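Local coordinates for protein CD180 antigen (Mus musculus, PDB 3T6Q) that may cooperate with MD-1 and TLR4 in the innate immune response of B-cells to bacterial lipopolysaccharide, leading to NF-kappa-B activation, at residues 481-486 and 494-499; 515-520 and 528-533; 566-571 and 596-601. All coordinates share one frame; numbering follows the deposited sequence. Where two conformers were deposited one is given.

Contact 1 (481-486 and 494-499); sequences LVLSFC and HAFTSL
The Phe496 ring carries Leu481 over one face and its own neighbour Ala495 over the other. On the first face, Leu481 slants across the ring, its CD2 4.1 Å from Phe496 CE1. On the second face, Ala495 CB sits 4.1 Å above the Phe496 ring plane, shifted toward the rim. Leu483 comes in on the same side of the ring plane as Leu481, its CD1 3.8 Å from Phe496 CZ. Leu483 and Phe496 come from opposing walls, and the methyl settles obliquely by CZ.

Leu481 and Leu483 alternate with the outward-facing Val482, as in the LxxLxLxxN pattern of a leucine-rich repeat. This is LRR 17. The strand side of the coil sends its leucines inward to a phenylalanine from the outer, convex side. Cys486 takes the place of the consensus asparagine. Asn510 of the next repeat bonds both Cys486 N and Leu483 O.

The two leucines reach the ring by different torsions. In Leu481, CG stands anti to the backbone N (chi1 176°). In Leu483, CG is beside the N (chi1 -73°). Phe496 lies in two overlapping type I turns, His494 to Thr497 and Phe496 to Leu499. The second holds Leu499 N 2.9 Å from Phe496 O in a hydrogen bond. Ile466 and Leu472 also touch the Phe496 side chain.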
ATOM      1  N   LEU A 481       8.442 -51.296  -9.053  1.00 18.87           N
ATOM      2  CA  LEU A 481       8.411 -51.950  -7.758  1.00 19.02           C
ATOM      3  C   LEU A 481       9.180 -51.074  -6.777  1.00 19.19           C
ATOM      4  O   LEU A 481      10.380 -50.762  -6.992  1.00 16.50           O
ATOM      5  CB  LEU A 481       9.024 -53.360  -7.837  1.00 19.79           C
ATOM      6  CG  LEU A 481       9.170 -54.201  -6.555  1.00 21.51           C
ATOM      7  CD1 LEU A 481       7.783 -54.380  -5.887  1.00 21.92           C
ATOM      8  CD2 LEU A 481       9.809 -55.559  -6.920  1.00 20.65           C
ATOM      9  N   VAL A 482       8.492 -50.655  -5.712  1.00 18.10           N
ATOM     10  CA  VAL A 482       9.111 -49.778  -4.680  1.00 18.81           C
ATOM     11  C   VAL A 482       9.144 -50.626  -3.407  1.00 19.33           C
ATOM     12  O   VAL A 482       8.094 -51.026  -2.871  1.00 18.89           O
ATOM     13  CB  VAL A 482       8.291 -48.487  -4.409  1.00 22.81           C
ATOM     14  CG1 VAL A 482       8.964 -47.618  -3.331  1.00 19.41           C
ATOM     15  CG2 VAL A 482       8.104 -47.707  -5.690  1.00 18.58           C
ATOM     16  N   LEU A 483      10.366 -50.927  -2.959  1.00 18.62           N
ATOM     17  CA  LEU A 483      10.600 -51.701  -1.759  1.00 19.99           C
ATOM     18  C   LEU A 483      11.516 -50.969  -0.818  1.00 20.33           C
ATOM     19  O   LEU A 483      12.273 -51.590  -0.069  1.00 20.76           O
ATOM     20  CB  LEU A 483      11.216 -53.070  -2.123  1.00 17.82           C
ATOM     21  CG  LEU A 483      10.276 -54.101  -2.766  1.00 21.39           C
ATOM     22  CD1 LEU A 483      11.083 -55.309  -3.231  1.00 20.77           C
ATOM     23  CD2 LEU A 483       9.205 -54.575  -1.793  1.00 23.15           C
ATOM     24  N   SER A 484      11.435 -49.650  -0.830  1.00 17.74           N
ATOM     25  CA  SER A 484      12.312 -48.863   0.010  1.00 21.62           C
ATOM     26  C   SER A 484      11.804 -48.882   1.472  1.00 21.13           C
ATOM     27  O   SER A 484      10.629 -49.150   1.686  1.00 20.81           O
ATOM     28  CB  SER A 484      12.428 -47.449  -0.546  1.00 18.70           C
ATOM     29  OG  SER A 484      11.123 -46.895  -0.727  1.00 24.32           O
ATOM     30  N   PHE A 485      12.679 -48.639   2.465  1.00 21.38           N
ATOM     31  CA  PHE A 485      12.238 -48.707   3.896  1.00 21.47           C
ATOM     32  C   PHE A 485      11.503 -49.960   4.302  1.00 22.88           C
ATOM     33  O   PHE A 485      10.489 -49.908   5.043  1.00 23.93           O
ATOM     34  CB  PHE A 485      11.321 -47.499   4.199  1.00 22.70           C
ATOM     35  CG  PHE A 485      12.004 -46.179   4.010  1.00 24.62           C
ATOM     36  CD1 PHE A 485      12.794 -45.626   5.037  1.00 28.56           C
ATOM     37  CD2 PHE A 485      11.918 -45.504   2.802  1.00 25.21           C
ATOM     38  CE1 PHE A 485      13.457 -44.420   4.840  1.00 25.44           C
ATOM     39  CE2 PHE A 485      12.557 -44.302   2.616  1.00 26.31           C
ATOM     40  CZ  PHE A 485      13.325 -43.755   3.628  1.00 24.62           C
ATOM     41  N   CYS A 486      11.939 -51.100   3.798  1.00 19.03           N
ATOM     42  CA  CYS A 486      11.293 -52.358   4.121  1.00 19.58           C
ATOM     43  C   CYS A 486      12.106 -53.202   5.140  1.00 19.03           C
ATOM     44  O   CYS A 486      11.871 -54.409   5.247  1.00 22.18           O
ATOM     45  CB  CYS A 486      11.029 -53.175   2.836  1.00 23.16           C
ATOM     46  SG  CYS A 486       9.599 -52.477   1.926  1.00 23.95           S
ATOM     47  N   HIS A 494      16.855 -65.536  -6.682  1.00 26.82           N
ATOM     48  CA  HIS A 494      15.740 -65.946  -7.528  1.00 30.73           C
ATOM     49  C   HIS A 494      14.446 -65.311  -7.114  1.00 29.73           C
ATOM     50  O   HIS A 494      13.403 -65.693  -7.626  1.00 29.35           O
ATOM     51  CB  HIS A 494      15.602 -67.492  -7.580  1.00 29.88           C
ATOM     52  CG  HIS A 494      16.768 -68.170  -8.249  1.00 39.89           C
ATOM     53  ND1 HIS A 494      17.116 -67.921  -9.537  1.00 43.76           N
ATOM     54  CD2 HIS A 494      17.709 -69.074  -7.754  1.00 41.05           C
ATOM     55  CE1 HIS A 494      18.213 -68.641  -9.847  1.00 42.43           C
ATOM     56  NE2 HIS A 494      18.572 -69.343  -8.756  1.00 45.57           N
ATOM     57  N   ALA A 495      14.494 -64.319  -6.214  1.00 26.58           N
ATOM     58  CA  ALA A 495      13.272 -63.676  -5.693  1.00 28.48           C
ATOM     59  C   ALA A 495      12.371 -62.980  -6.729  1.00 25.96           C
ATOM     60  O   ALA A 495      11.151 -62.858  -6.518  1.00 25.95           O
ATOM     61  CB  ALA A 495      13.615 -62.684  -4.586  1.00 25.20           C
ATOM     62  N   PHE A 496      12.974 -62.483  -7.794  1.00 22.30           N
ATOM     63  CA  PHE A 496      12.280 -61.629  -8.760  1.00 25.46           C
ATOM     64  C   PHE A 496      12.311 -62.261 -10.149  1.00 28.87           C
ATOM     65  O   PHE A 496      11.986 -61.584 -11.130  1.00 26.49           O
ATOM     66  CB  PHE A 496      12.968 -60.267  -8.871  1.00 23.31           C
ATOM     67  CG  PHE A 496      12.987 -59.453  -7.594  1.00 21.83           C
ATOM     68  CD1 PHE A 496      11.942 -59.511  -6.664  1.00 25.00           C
ATOM     69  CD2 PHE A 496      14.051 -58.587  -7.360  1.00 22.52           C
ATOM     70  CE1 PHE A 496      11.968 -58.717  -5.512  1.00 24.08           C
ATOM     71  CE2 PHE A 496      14.074 -57.779  -6.224  1.00 24.10           C
ATOM     72  CZ  PHE A 496      13.032 -57.849  -5.306  1.00 22.63           C
ATOM     73  N   THR A 497      12.729 -63.535 -10.234  1.00 29.14           N
ATOM     74  CA  THR A 497      12.939 -64.201 -11.536  1.00 29.80           C
ATOM     75  C   THR A 497      11.693 -64.243 -12.468  1.00 31.34           C
ATOM     76  O   THR A 497      11.828 -64.140 -13.688  1.00 30.56           O
ATOM     77  CB  THR A 497      13.535 -65.622 -11.377  1.00 36.36           C
ATOM     78  OG1 THR A 497      14.627 -65.583 -10.446  1.00 38.50           O
ATOM     79  CG2 THR A 497      14.084 -66.129 -12.717  1.00 38.08           C
ATOM     80  N   SER A 498      10.503 -64.396 -11.887  0.50 33.67           N
ATOM     81  CA  SER A 498       9.267 -64.398 -12.673  0.50 35.62           C
ATOM     82  C   SER A 498       8.919 -63.003 -13.181  0.50 33.15           C
ATOM     83  O   SER A 498       8.144 -62.857 -14.120  0.50 32.09           O
ATOM     84  CB  SER A 498       8.103 -64.978 -11.868  0.50 36.06           C
ATOM     85  OG  SER A 498       7.929 -64.290 -10.649  0.50 40.99           O
ATOM     86  N   LEU A 499       9.515 -61.975 -12.576  1.00 29.09           N
ATOM     87  CA  LEU A 499       9.206 -60.574 -12.945  1.00 28.53           C
ATOM     88  C   LEU A 499      10.079 -60.079 -14.088  1.00 30.29           C
ATOM     89  O   LEU A 499      11.108 -59.417 -13.874  1.00 29.23           O
ATOM     90  CB  LEU A 499       9.351 -59.655 -11.731  1.00 27.70           C
ATOM     91  CG  LEU A 499       8.537 -60.172 -10.549  1.00 34.21           C
ATOM     92  CD1 LEU A 499       9.045 -59.525  -9.279  1.00 36.81           C
ATOM     93  CD2 LEU A 499       7.068 -59.846 -10.769  1.00 35.59           C
TER

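Contact 2 (515-520 and 528-533); sequences SSIEAL and LNLASN
Leu530 reaches across to Ile517 and Ser516 inside the leucine-rich repeat solenoid of a Toll-like receptor. Leu530 follows strand 527-529 of LRR 19. The short 3-10 segment it meets belongs to LRR 18, on the convex side. Leu530 CB points at that segment. CG follows beside the backbone N, anti to the carbonyl carbon (chi1 -74°), and there the side chain forks. CD1 meets Ile517 CG1 at 3.9 Å, with the two side chains slanting past each other. CD2 comes only loosely near Ser516, 4.4 Å from its OG. That hydroxyl is hydrogen-bonded to Thr513 O, just before the segment.

Leu528, two residues earlier, makes the second touch. It meets Leu520 tip to tip, with Leu528 CD1 3.6 Å from Leu520 CD1. The other methyl, Leu528 CD2, is 3.8 Å from the same Leu520 CD1, which therefore rests against both branches. All five touching residues are buried.

Leu528, Leu530 and Asn533 fill the leucine and asparagine places of the LxxLxLxxN pattern. Asn529 forms an Asx turn, its OD1 taking Ala531 N at 3.0 Å. Buried Asn533 bonds to the backbone of LRR 18: OD1 accepts from Leu512 N, and ND2 gives to Leu507 O. Asn533 ND2 also donates to Leu530 O at 3.1 Å, nearly straight at 169°, from above the carbonyl plane.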
ATOM      1  N   SER A 515      25.429 -58.661  -2.749  1.00 22.66           N
ATOM      2  CA  SER A 515      24.838 -59.860  -3.397  1.00 27.26           C
ATOM      3  C   SER A 515      23.330 -59.697  -3.753  1.00 27.68           C
ATOM      4  O   SER A 515      22.827 -60.425  -4.598  1.00 27.21           O
ATOM      5  CB  SER A 515      25.100 -61.141  -2.601  1.00 27.72           C
ATOM      6  OG  SER A 515      24.377 -61.146  -1.376  1.00 34.72           O
ATOM      7  N   SER A 516      22.638 -58.730  -3.138  1.00 25.04           N
ATOM      8  CA  SER A 516      21.281 -58.350  -3.574  1.00 26.70           C
ATOM      9  C   SER A 516      21.163 -58.060  -5.085  1.00 25.43           C
ATOM     10  O   SER A 516      20.108 -58.286  -5.679  1.00 26.62           O
ATOM     11  CB  SER A 516      20.801 -57.120  -2.785  1.00 30.19           C
ATOM     12  OG  SER A 516      21.552 -55.937  -3.121  1.00 29.70           O
ATOM     13  N   ILE A 517      22.246 -57.572  -5.696  1.00 21.27           N
ATOM     14  CA  ILE A 517      22.316 -57.263  -7.134  1.00 22.85           C
ATOM     15  C   ILE A 517      22.004 -58.512  -7.999  1.00 23.77           C
ATOM     16  O   ILE A 517      21.423 -58.389  -9.091  1.00 23.21           O
ATOM     17  CB  ILE A 517      23.684 -56.595  -7.477  1.00 23.80           C
ATOM     18  CG1 ILE A 517      23.751 -55.209  -6.803  1.00 24.40           C
ATOM     19  CG2 ILE A 517      23.925 -56.562  -9.007  1.00 21.94           C
ATOM     20  CD1 ILE A 517      25.126 -54.560  -6.714  1.00 26.81           C
ATOM     21  N   GLU A 518      22.332 -59.695  -7.485  0.50 23.39           N
ATOM     22  CA  GLU A 518      22.027 -60.983  -8.167  0.50 25.85           C
ATOM     23  C   GLU A 518      20.537 -61.256  -8.440  0.50 26.83           C
ATOM     24  O   GLU A 518      20.194 -62.066  -9.303  0.50 24.82           O
ATOM     25  CB  GLU A 518      22.632 -62.168  -7.394  0.50 26.02           C
ATOM     26  CG  GLU A 518      22.734 -63.459  -8.200  0.50 31.74           C
ATOM     27  CD  GLU A 518      23.692 -63.391  -9.384  0.50 32.89           C
ATOM     28  OE1 GLU A 518      23.454 -64.122 -10.366  0.50 35.65           O
ATOM     29  OE2 GLU A 518      24.695 -62.642  -9.340  0.50 35.68           O
ATOM     30  N   ALA A 519      19.663 -60.592  -7.692  1.00 25.43           N
ATOM     31  CA  ALA A 519      18.217 -60.697  -7.880  1.00 26.35           C
ATOM     32  C   ALA A 519      17.730 -59.967  -9.149  1.00 25.88           C
ATOM     33  O   ALA A 519      16.608 -60.211  -9.587  1.00 28.61           O
ATOM     34  CB  ALA A 519      17.509 -60.124  -6.649  1.00 22.71           C
ATOM     35  N   LEU A 520      18.567 -59.082  -9.711  1.00 24.02           N
ATOM     36  CA  LEU A 520      18.269 -58.331 -10.939  1.00 24.15           C
ATOM     37  C   LEU A 520      18.984 -58.910 -12.162  1.00 24.55           C
ATOM     38  O   LEU A 520      19.023 -58.260 -13.203  1.00 22.70           O
ATOM     39  CB  LEU A 520      18.647 -56.850 -10.766  1.00 25.10           C
ATOM     40  CG  LEU A 520      17.985 -56.419  -9.444  1.00 27.17           C
ATOM     41  CD1 LEU A 520      18.788 -55.533  -8.525  1.00 28.30           C
ATOM     42  CD2 LEU A 520      16.541 -56.001  -9.683  1.00 24.00           C
ATOM     43  N   LEU A 528      17.653 -48.629 -11.198  1.00 21.00           N
ATOM     44  CA  LEU A 528      17.906 -49.438  -9.996  1.00 19.72           C
ATOM     45  C   LEU A 528      18.399 -48.494  -8.916  1.00 18.16           C
ATOM     46  O   LEU A 528      19.505 -47.973  -9.011  1.00 18.59           O
ATOM     47  CB  LEU A 528      18.954 -50.490 -10.244  1.00 20.00           C
ATOM     48  CG  LEU A 528      19.425 -51.275  -8.992  1.00 18.98           C
ATOM     49  CD1 LEU A 528      18.281 -51.993  -8.293  1.00 18.58           C
ATOM     50  CD2 LEU A 528      20.497 -52.283  -9.395  1.00 25.35           C
ATOM     51  N   ASN A 529      17.558 -48.236  -7.927  1.00 20.08           N
ATOM     52  CA  ASN A 529      17.953 -47.347  -6.839  1.00 19.58           C
ATOM     53  C   ASN A 529      18.416 -48.177  -5.656  1.00 20.85           C
ATOM     54  O   ASN A 529      17.611 -48.868  -5.039  1.00 18.78           O
ATOM     55  CB  ASN A 529      16.763 -46.448  -6.428  1.00 20.37           C
ATOM     56  CG  ASN A 529      17.170 -45.340  -5.482  1.00 26.22           C
ATOM     57  OD1 ASN A 529      18.312 -45.265  -5.050  1.00 24.86           O
ATOM     58  ND2 ASN A 529      16.214 -44.473  -5.140  1.00 27.45           N
ATOM     59  N   LEU A 530      19.727 -48.134  -5.379  1.00 22.18           N
ATOM     60  CA  LEU A 530      20.316 -48.805  -4.224  1.00 21.20           C
ATOM     61  C   LEU A 530      20.778 -47.793  -3.158  1.00 21.33           C
ATOM     62  O   LEU A 530      21.621 -48.128  -2.324  1.00 20.37           O
ATOM     63  CB  LEU A 530      21.489 -49.719  -4.644  1.00 19.64           C
ATOM     64  CG  LEU A 530      20.955 -51.003  -5.332  1.00 23.60           C
ATOM     65  CD1 LEU A 530      22.036 -51.782  -6.072  1.00 24.84           C
ATOM     66  CD2 LEU A 530      20.273 -51.902  -4.329  1.00 26.78           C
ATOM     67  N   ALA A 531      20.256 -46.562  -3.179  1.00 21.86           N
ATOM     68  CA  ALA A 531      20.737 -45.532  -2.259  1.00 22.30           C
ATOM     69  C   ALA A 531      20.523 -45.971  -0.821  1.00 20.72           C
ATOM     70  O   ALA A 531      19.542 -46.682  -0.528  1.00 23.78           O
ATOM     71  CB  ALA A 531      20.017 -44.184  -2.498  1.00 21.56           C
ATOM     72  N   SER A 532      21.427 -45.554   0.084  1.00 19.98           N
ATOM     73  CA  SER A 532      21.277 -45.815   1.519  1.00 18.83           C
ATOM     74  C   SER A 532      21.080 -47.284   1.834  1.00 20.52           C
ATOM     75  O   SER A 532      20.063 -47.678   2.382  1.00 20.20           O
ATOM     76  CB  SER A 532      20.140 -45.010   2.161  1.00 23.58           C
ATOM     77  OG  SER A 532      20.403 -43.630   2.000  1.00 27.48           O
ATOM     78  N   ASN A 533      22.047 -48.087   1.448  1.00 17.55           N
ATOM     79  CA  ASN A 533      22.078 -49.480   1.853  1.00 18.26           C
ATOM     80  C   ASN A 533      23.425 -49.745   2.518  1.00 18.46           C
ATOM     81  O   ASN A 533      24.057 -48.804   2.966  1.00 20.62           O
ATOM     82  CB  ASN A 533      21.858 -50.342   0.615  1.00 17.25           C
ATOM     83  CG  ASN A 533      20.382 -50.583   0.403  1.00 21.92           C
ATOM     84  OD1 ASN A 533      19.762 -51.235   1.229  1.00 19.63           O
ATOM     85  ND2 ASN A 533      19.792 -49.962  -0.636  1.00 19.22           N
TER

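Contact 3 (566-571 and 596-601); sequences IYFLEW and VRLSDV
Leu598 stands at about a right angle to both Phe568 and Leu569, and one methyl makes both close approaches to the helix. Leu598 CD1 is 3.7 Å from Leu569 CD2. It is equally far from Phe568 CE1, at 3.7 Å. The lines from that methyl to its two partners are nearly perpendicular. The leucine tip thus fits into the angle between two neighbouring side chains of the helix. It meets the Phe568 ring obliquely.

Neither Phe568 nor Leu569 leaves the helix straight toward Leu598. Their CA–CB bonds run across the line to the other segment, and only the ends of the side chains come near. Phe568 has CG anti to the backbone N (chi1 174°). Leu569 has CG beside the N (chi1 -64°). Helix twist and these torsions together spread the two side chains, and the CD1 methyl enters between them. The Leu598 CB does point at the helix.

Both segments belong to the LRRCT module, the cap that closes the C-terminal end of the leucine-rich repeat solenoid. Here the cap helix 566-574 packs on a 3-10 turn late in the module. That turn is held by Asp600 N to Arg597 O at 2.9 Å and by Val601 N to Leu598 O at 3.1 Å. Leu598 also touches Cys561 and Cys587. Away from this contact, Phe568 packs on Ile538 and Leu543, which joins the cap to the last repeat. Trp571 NE1 is hydrogen-bonded to Ser547 OG, at the end of helix 543-547.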
ATOM      1  N   ILE A 566      38.932 -53.147  -6.493  1.00 26.30           N
ATOM      2  CA  ILE A 566      39.439 -52.463  -7.731  1.00 28.35           C
ATOM      3  C   ILE A 566      38.582 -52.678  -8.947  1.00 23.61           C
ATOM      4  O   ILE A 566      38.446 -51.748  -9.711  1.00 28.01           O
ATOM      5  CB  ILE A 566      40.856 -52.839  -8.300  1.00 31.01           C
ATOM      6  CG1 ILE A 566      41.458 -54.042  -7.645  1.00 34.41           C
ATOM      7  CG2 ILE A 566      41.729 -51.596  -8.516  1.00 30.67           C
ATOM      8  CD1 ILE A 566      40.833 -55.295  -8.160  1.00 32.00           C
ATOM      9  N   TYR A 567      38.045 -53.885  -9.135  1.00 24.86           N
ATOM     10  CA  TYR A 567      37.207 -54.194 -10.314  1.00 27.05           C
ATOM     11  C   TYR A 567      35.966 -53.301 -10.399  1.00 29.40           C
ATOM     12  O   TYR A 567      35.644 -52.758 -11.472  1.00 23.56           O
ATOM     13  CB  TYR A 567      36.853 -55.678 -10.386  1.00 30.62           C
ATOM     14  CG  TYR A 567      38.083 -56.504 -10.685  1.00 36.78           C
ATOM     15  CD1 TYR A 567      38.747 -56.368 -11.910  1.00 41.46           C
ATOM     16  CD2 TYR A 567      38.621 -57.353  -9.736  1.00 38.96           C
ATOM     17  CE1 TYR A 567      39.895 -57.088 -12.186  1.00 48.96           C
ATOM     18  CE2 TYR A 567      39.767 -58.086 -10.001  1.00 40.38           C
ATOM     19  CZ  TYR A 567      40.400 -57.947 -11.223  1.00 48.45           C
ATOM     20  OH  TYR A 567      41.541 -58.673 -11.492  1.00 56.43           O
ATOM     21  N   PHE A 568      35.304 -53.096  -9.267  1.00 26.17           N
ATOM     22  CA  PHE A 568      34.221 -52.133  -9.242  1.00 23.98           C
ATOM     23  C   PHE A 568      34.700 -50.696  -9.490  1.00 28.73           C
ATOM     24  O   PHE A 568      34.058 -49.958 -10.236  1.00 27.11           O
ATOM     25  CB  PHE A 568      33.396 -52.217  -7.932  1.00 25.72           C
ATOM     26  CG  PHE A 568      32.352 -51.139  -7.825  1.00 24.03           C
ATOM     27  CD1 PHE A 568      32.479 -50.109  -6.917  1.00 27.28           C
ATOM     28  CD2 PHE A 568      31.253 -51.149  -8.686  1.00 26.17           C
ATOM     29  CE1 PHE A 568      31.522 -49.099  -6.842  1.00 30.51           C
ATOM     30  CE2 PHE A 568      30.299 -50.148  -8.625  1.00 26.62           C
ATOM     31  CZ  PHE A 568      30.430 -49.123  -7.707  1.00 25.86           C
ATOM     32  N   LEU A 569      35.784 -50.281  -8.824  1.00 27.43           N
ATOM     33  CA  LEU A 569      36.330 -48.932  -8.977  1.00 28.27           C
ATOM     34  C   LEU A 569      36.668 -48.572 -10.437  1.00 30.79           C
ATOM     35  O   LEU A 569      36.345 -47.478 -10.899  1.00 30.00           O
ATOM     36  CB  LEU A 569      37.552 -48.720  -8.067  1.00 28.62           C
ATOM     37  CG  LEU A 569      37.260 -48.801  -6.564  1.00 31.03           C
ATOM     38  CD1 LEU A 569      38.551 -48.882  -5.744  1.00 30.85           C
ATOM     39  CD2 LEU A 569      36.384 -47.634  -6.118  1.00 30.71           C
ATOM     40  N   GLU A 570      37.297 -49.500 -11.140  1.00 29.35           N
ATOM     41  CA  GLU A 570      37.594 -49.359 -12.580  1.00 34.19           C
ATOM     42  C   GLU A 570      36.289 -49.258 -13.417  1.00 35.05           C
ATOM     43  O   GLU A 570      36.144 -48.370 -14.273  1.00 35.01           O
ATOM     44  CB  GLU A 570      38.453 -50.539 -13.045  1.00 31.05           C
ATOM     45  CG  GLU A 570      39.931 -50.373 -12.636  1.00 39.43           C
ATOM     46  CD  GLU A 570      40.814 -51.603 -12.888  1.00 44.91           C
ATOM     47  OE1 GLU A 570      40.406 -52.527 -13.619  1.00 53.84           O
ATOM     48  OE2 GLU A 570      41.939 -51.650 -12.342  1.00 49.69           O
ATOM     49  N   TRP A 571      35.344 -50.150 -13.123  1.00 31.12           N
ATOM     50  CA  TRP A 571      34.024 -50.157 -13.755  1.00 30.68           C
ATOM     51  C   TRP A 571      33.351 -48.831 -13.568  1.00 30.13           C
ATOM     52  O   TRP A 571      32.751 -48.298 -14.525  1.00 31.45           O
ATOM     53  CB  TRP A 571      33.165 -51.307 -13.205  1.00 30.04           C
ATOM     54  CG  TRP A 571      31.764 -51.374 -13.768  1.00 28.17           C
ATOM     55  CD1 TRP A 571      31.313 -52.179 -14.799  1.00 31.87           C
ATOM     56  CD2 TRP A 571      30.583 -50.608 -13.332  1.00 29.19           C
ATOM     57  NE1 TRP A 571      29.984 -51.967 -15.035  1.00 29.51           N
ATOM     58  CE2 TRP A 571      29.487 -51.024 -14.205  1.00 34.33           C
ATOM     59  CE3 TRP A 571      30.347 -49.633 -12.381  1.00 28.09           C
ATOM     60  CZ2 TRP A 571      28.200 -50.500 -14.082  1.00 31.29           C
ATOM     61  CZ3 TRP A 571      29.041 -49.095 -12.272  1.00 30.94           C
ATOM     62  CH2 TRP A 571      28.001 -49.522 -13.113  1.00 29.11           C
ATOM     63  N   VAL A 596      35.476 -38.935   0.227  1.00 28.02           N
ATOM     64  CA  VAL A 596      35.940 -38.640  -1.144  1.00 30.44           C
ATOM     65  C   VAL A 596      35.010 -39.338  -2.154  1.00 34.65           C
ATOM     66  O   VAL A 596      34.676 -40.510  -1.988  1.00 32.41           O
ATOM     67  CB  VAL A 596      37.417 -39.097  -1.367  1.00 28.64           C
ATOM     68  CG1 VAL A 596      37.883 -38.863  -2.788  1.00 30.17           C
ATOM     69  CG2 VAL A 596      38.370 -38.405  -0.381  1.00 30.01           C
ATOM     70  N   ARG A 597      34.613 -38.615  -3.199  1.00 33.39           N
ATOM     71  CA  ARG A 597      33.822 -39.152  -4.316  1.00 30.10           C
ATOM     72  C   ARG A 597      34.607 -40.226  -5.018  1.00 33.97           C
ATOM     73  O   ARG A 597      35.816 -40.053  -5.236  1.00 33.83           O
ATOM     74  CB  ARG A 597      33.535 -38.037  -5.344  1.00 30.34           C
ATOM     75  CG  ARG A 597      32.618 -36.961  -4.822  1.00 34.71           C
ATOM     76  CD  ARG A 597      32.542 -35.777  -5.756  1.00 41.77           C
ATOM     77  NE  ARG A 597      31.668 -34.777  -5.162  1.00 45.96           N
ATOM     78  CZ  ARG A 597      31.343 -33.618  -5.726  1.00 54.28           C
ATOM     79  NH1 ARG A 597      31.816 -33.299  -6.923  1.00 51.94           N
ATOM     80  NH2 ARG A 597      30.523 -32.787  -5.085  1.00 48.09           N
ATOM     81  N   LEU A 598      33.932 -41.313  -5.404  1.00 28.55           N
ATOM     82  CA  LEU A 598      34.619 -42.376  -6.122  1.00 32.13           C
ATOM     83  C   LEU A 598      35.136 -41.898  -7.460  1.00 40.14           C
ATOM     84  O   LEU A 598      36.111 -42.452  -7.966  1.00 39.39           O
ATOM     85  CB  LEU A 598      33.743 -43.623  -6.363  1.00 35.67           C
ATOM     86  CG  LEU A 598      32.975 -44.443  -5.314  1.00 38.47           C
ATOM     87  CD1 LEU A 598      33.107 -45.924  -5.639  1.00 29.93           C
ATOM     88  CD2 LEU A 598      33.341 -44.195  -3.873  1.00 29.15           C
ATOM     89  N   SER A 599      34.463 -40.902  -8.045  1.00 37.01           N
ATOM     90  CA  SER A 599      34.935 -40.287  -9.294  1.00 45.31           C
ATOM     91  C   SER A 599      36.348 -39.675  -9.136  1.00 45.50           C
ATOM     92  O   SER A 599      37.104 -39.605 -10.102  1.00 46.69           O
ATOM     93  CB  SER A 599      33.929 -39.252  -9.829  1.00 37.07           C
ATOM     94  OG  SER A 599      33.650 -38.252  -8.854  1.00 41.48           O
ATOM     95  N   ASP A 600      36.714 -39.290  -7.912  1.00 41.57           N
ATOM     96  CA  ASP A 600      38.052 -38.745  -7.639  1.00 44.58           C
ATOM     97  C   ASP A 600      39.110 -39.768  -7.186  1.00 44.64           C
ATOM     98  O   ASP A 600      40.200 -39.370  -6.774  1.00 41.39           O
ATOM     99  CB  ASP A 600      37.952 -37.579  -6.647  1.00 39.69           C
ATOM    100  CG  ASP A 600      37.030 -36.489  -7.140  1.00 44.88           C
ATOM    101  OD1 ASP A 600      36.931 -36.341  -8.380  1.00 45.29           O
ATOM    102  OD2 ASP A 600      36.388 -35.803  -6.311  1.00 48.99           O
ATOM    103  N   VAL A 601      38.810 -41.067  -7.287  1.00 38.78           N
ATOM    104  CA  VAL A 601      39.726 -42.110  -6.818  1.00 35.45           C
ATOM    105  C   VAL A 601      40.434 -42.836  -7.962  1.00 42.23           C
ATOM    106  O   VAL A 601      39.773 -43.335  -8.884  1.00 40.70           O
ATOM    107  CB  VAL A 601      39.003 -43.186  -5.961  1.00 36.85           C
ATOM    108  CG1 VAL A 601      39.919 -44.392  -5.719  1.00 36.25           C
ATOM    109  CG2 VAL A 601      38.535 -42.600  -4.644  1.00 36.32           C
TER

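The three contacts follow one another along the chain; none nests in or crosses another. Contact 1 closes the half-turn of LRR 17 from its strand out to the convex side. Contact 2 closes the return path, from the convex side of LRR 18 back to the strand of LRR 19. These two lie about 10 Å apart between centres and touch, Phe496 CB sitting 3.7 Å from Ala519 O, so successive coils share one core. Contact 3 closes a longer loop inside the LRRCT cap, its centre about 18 Å from that of contact 2. Helix 543-547 lies between them: its Ile545 meets Ile517, and the helix also packs against the cap helix 566-574.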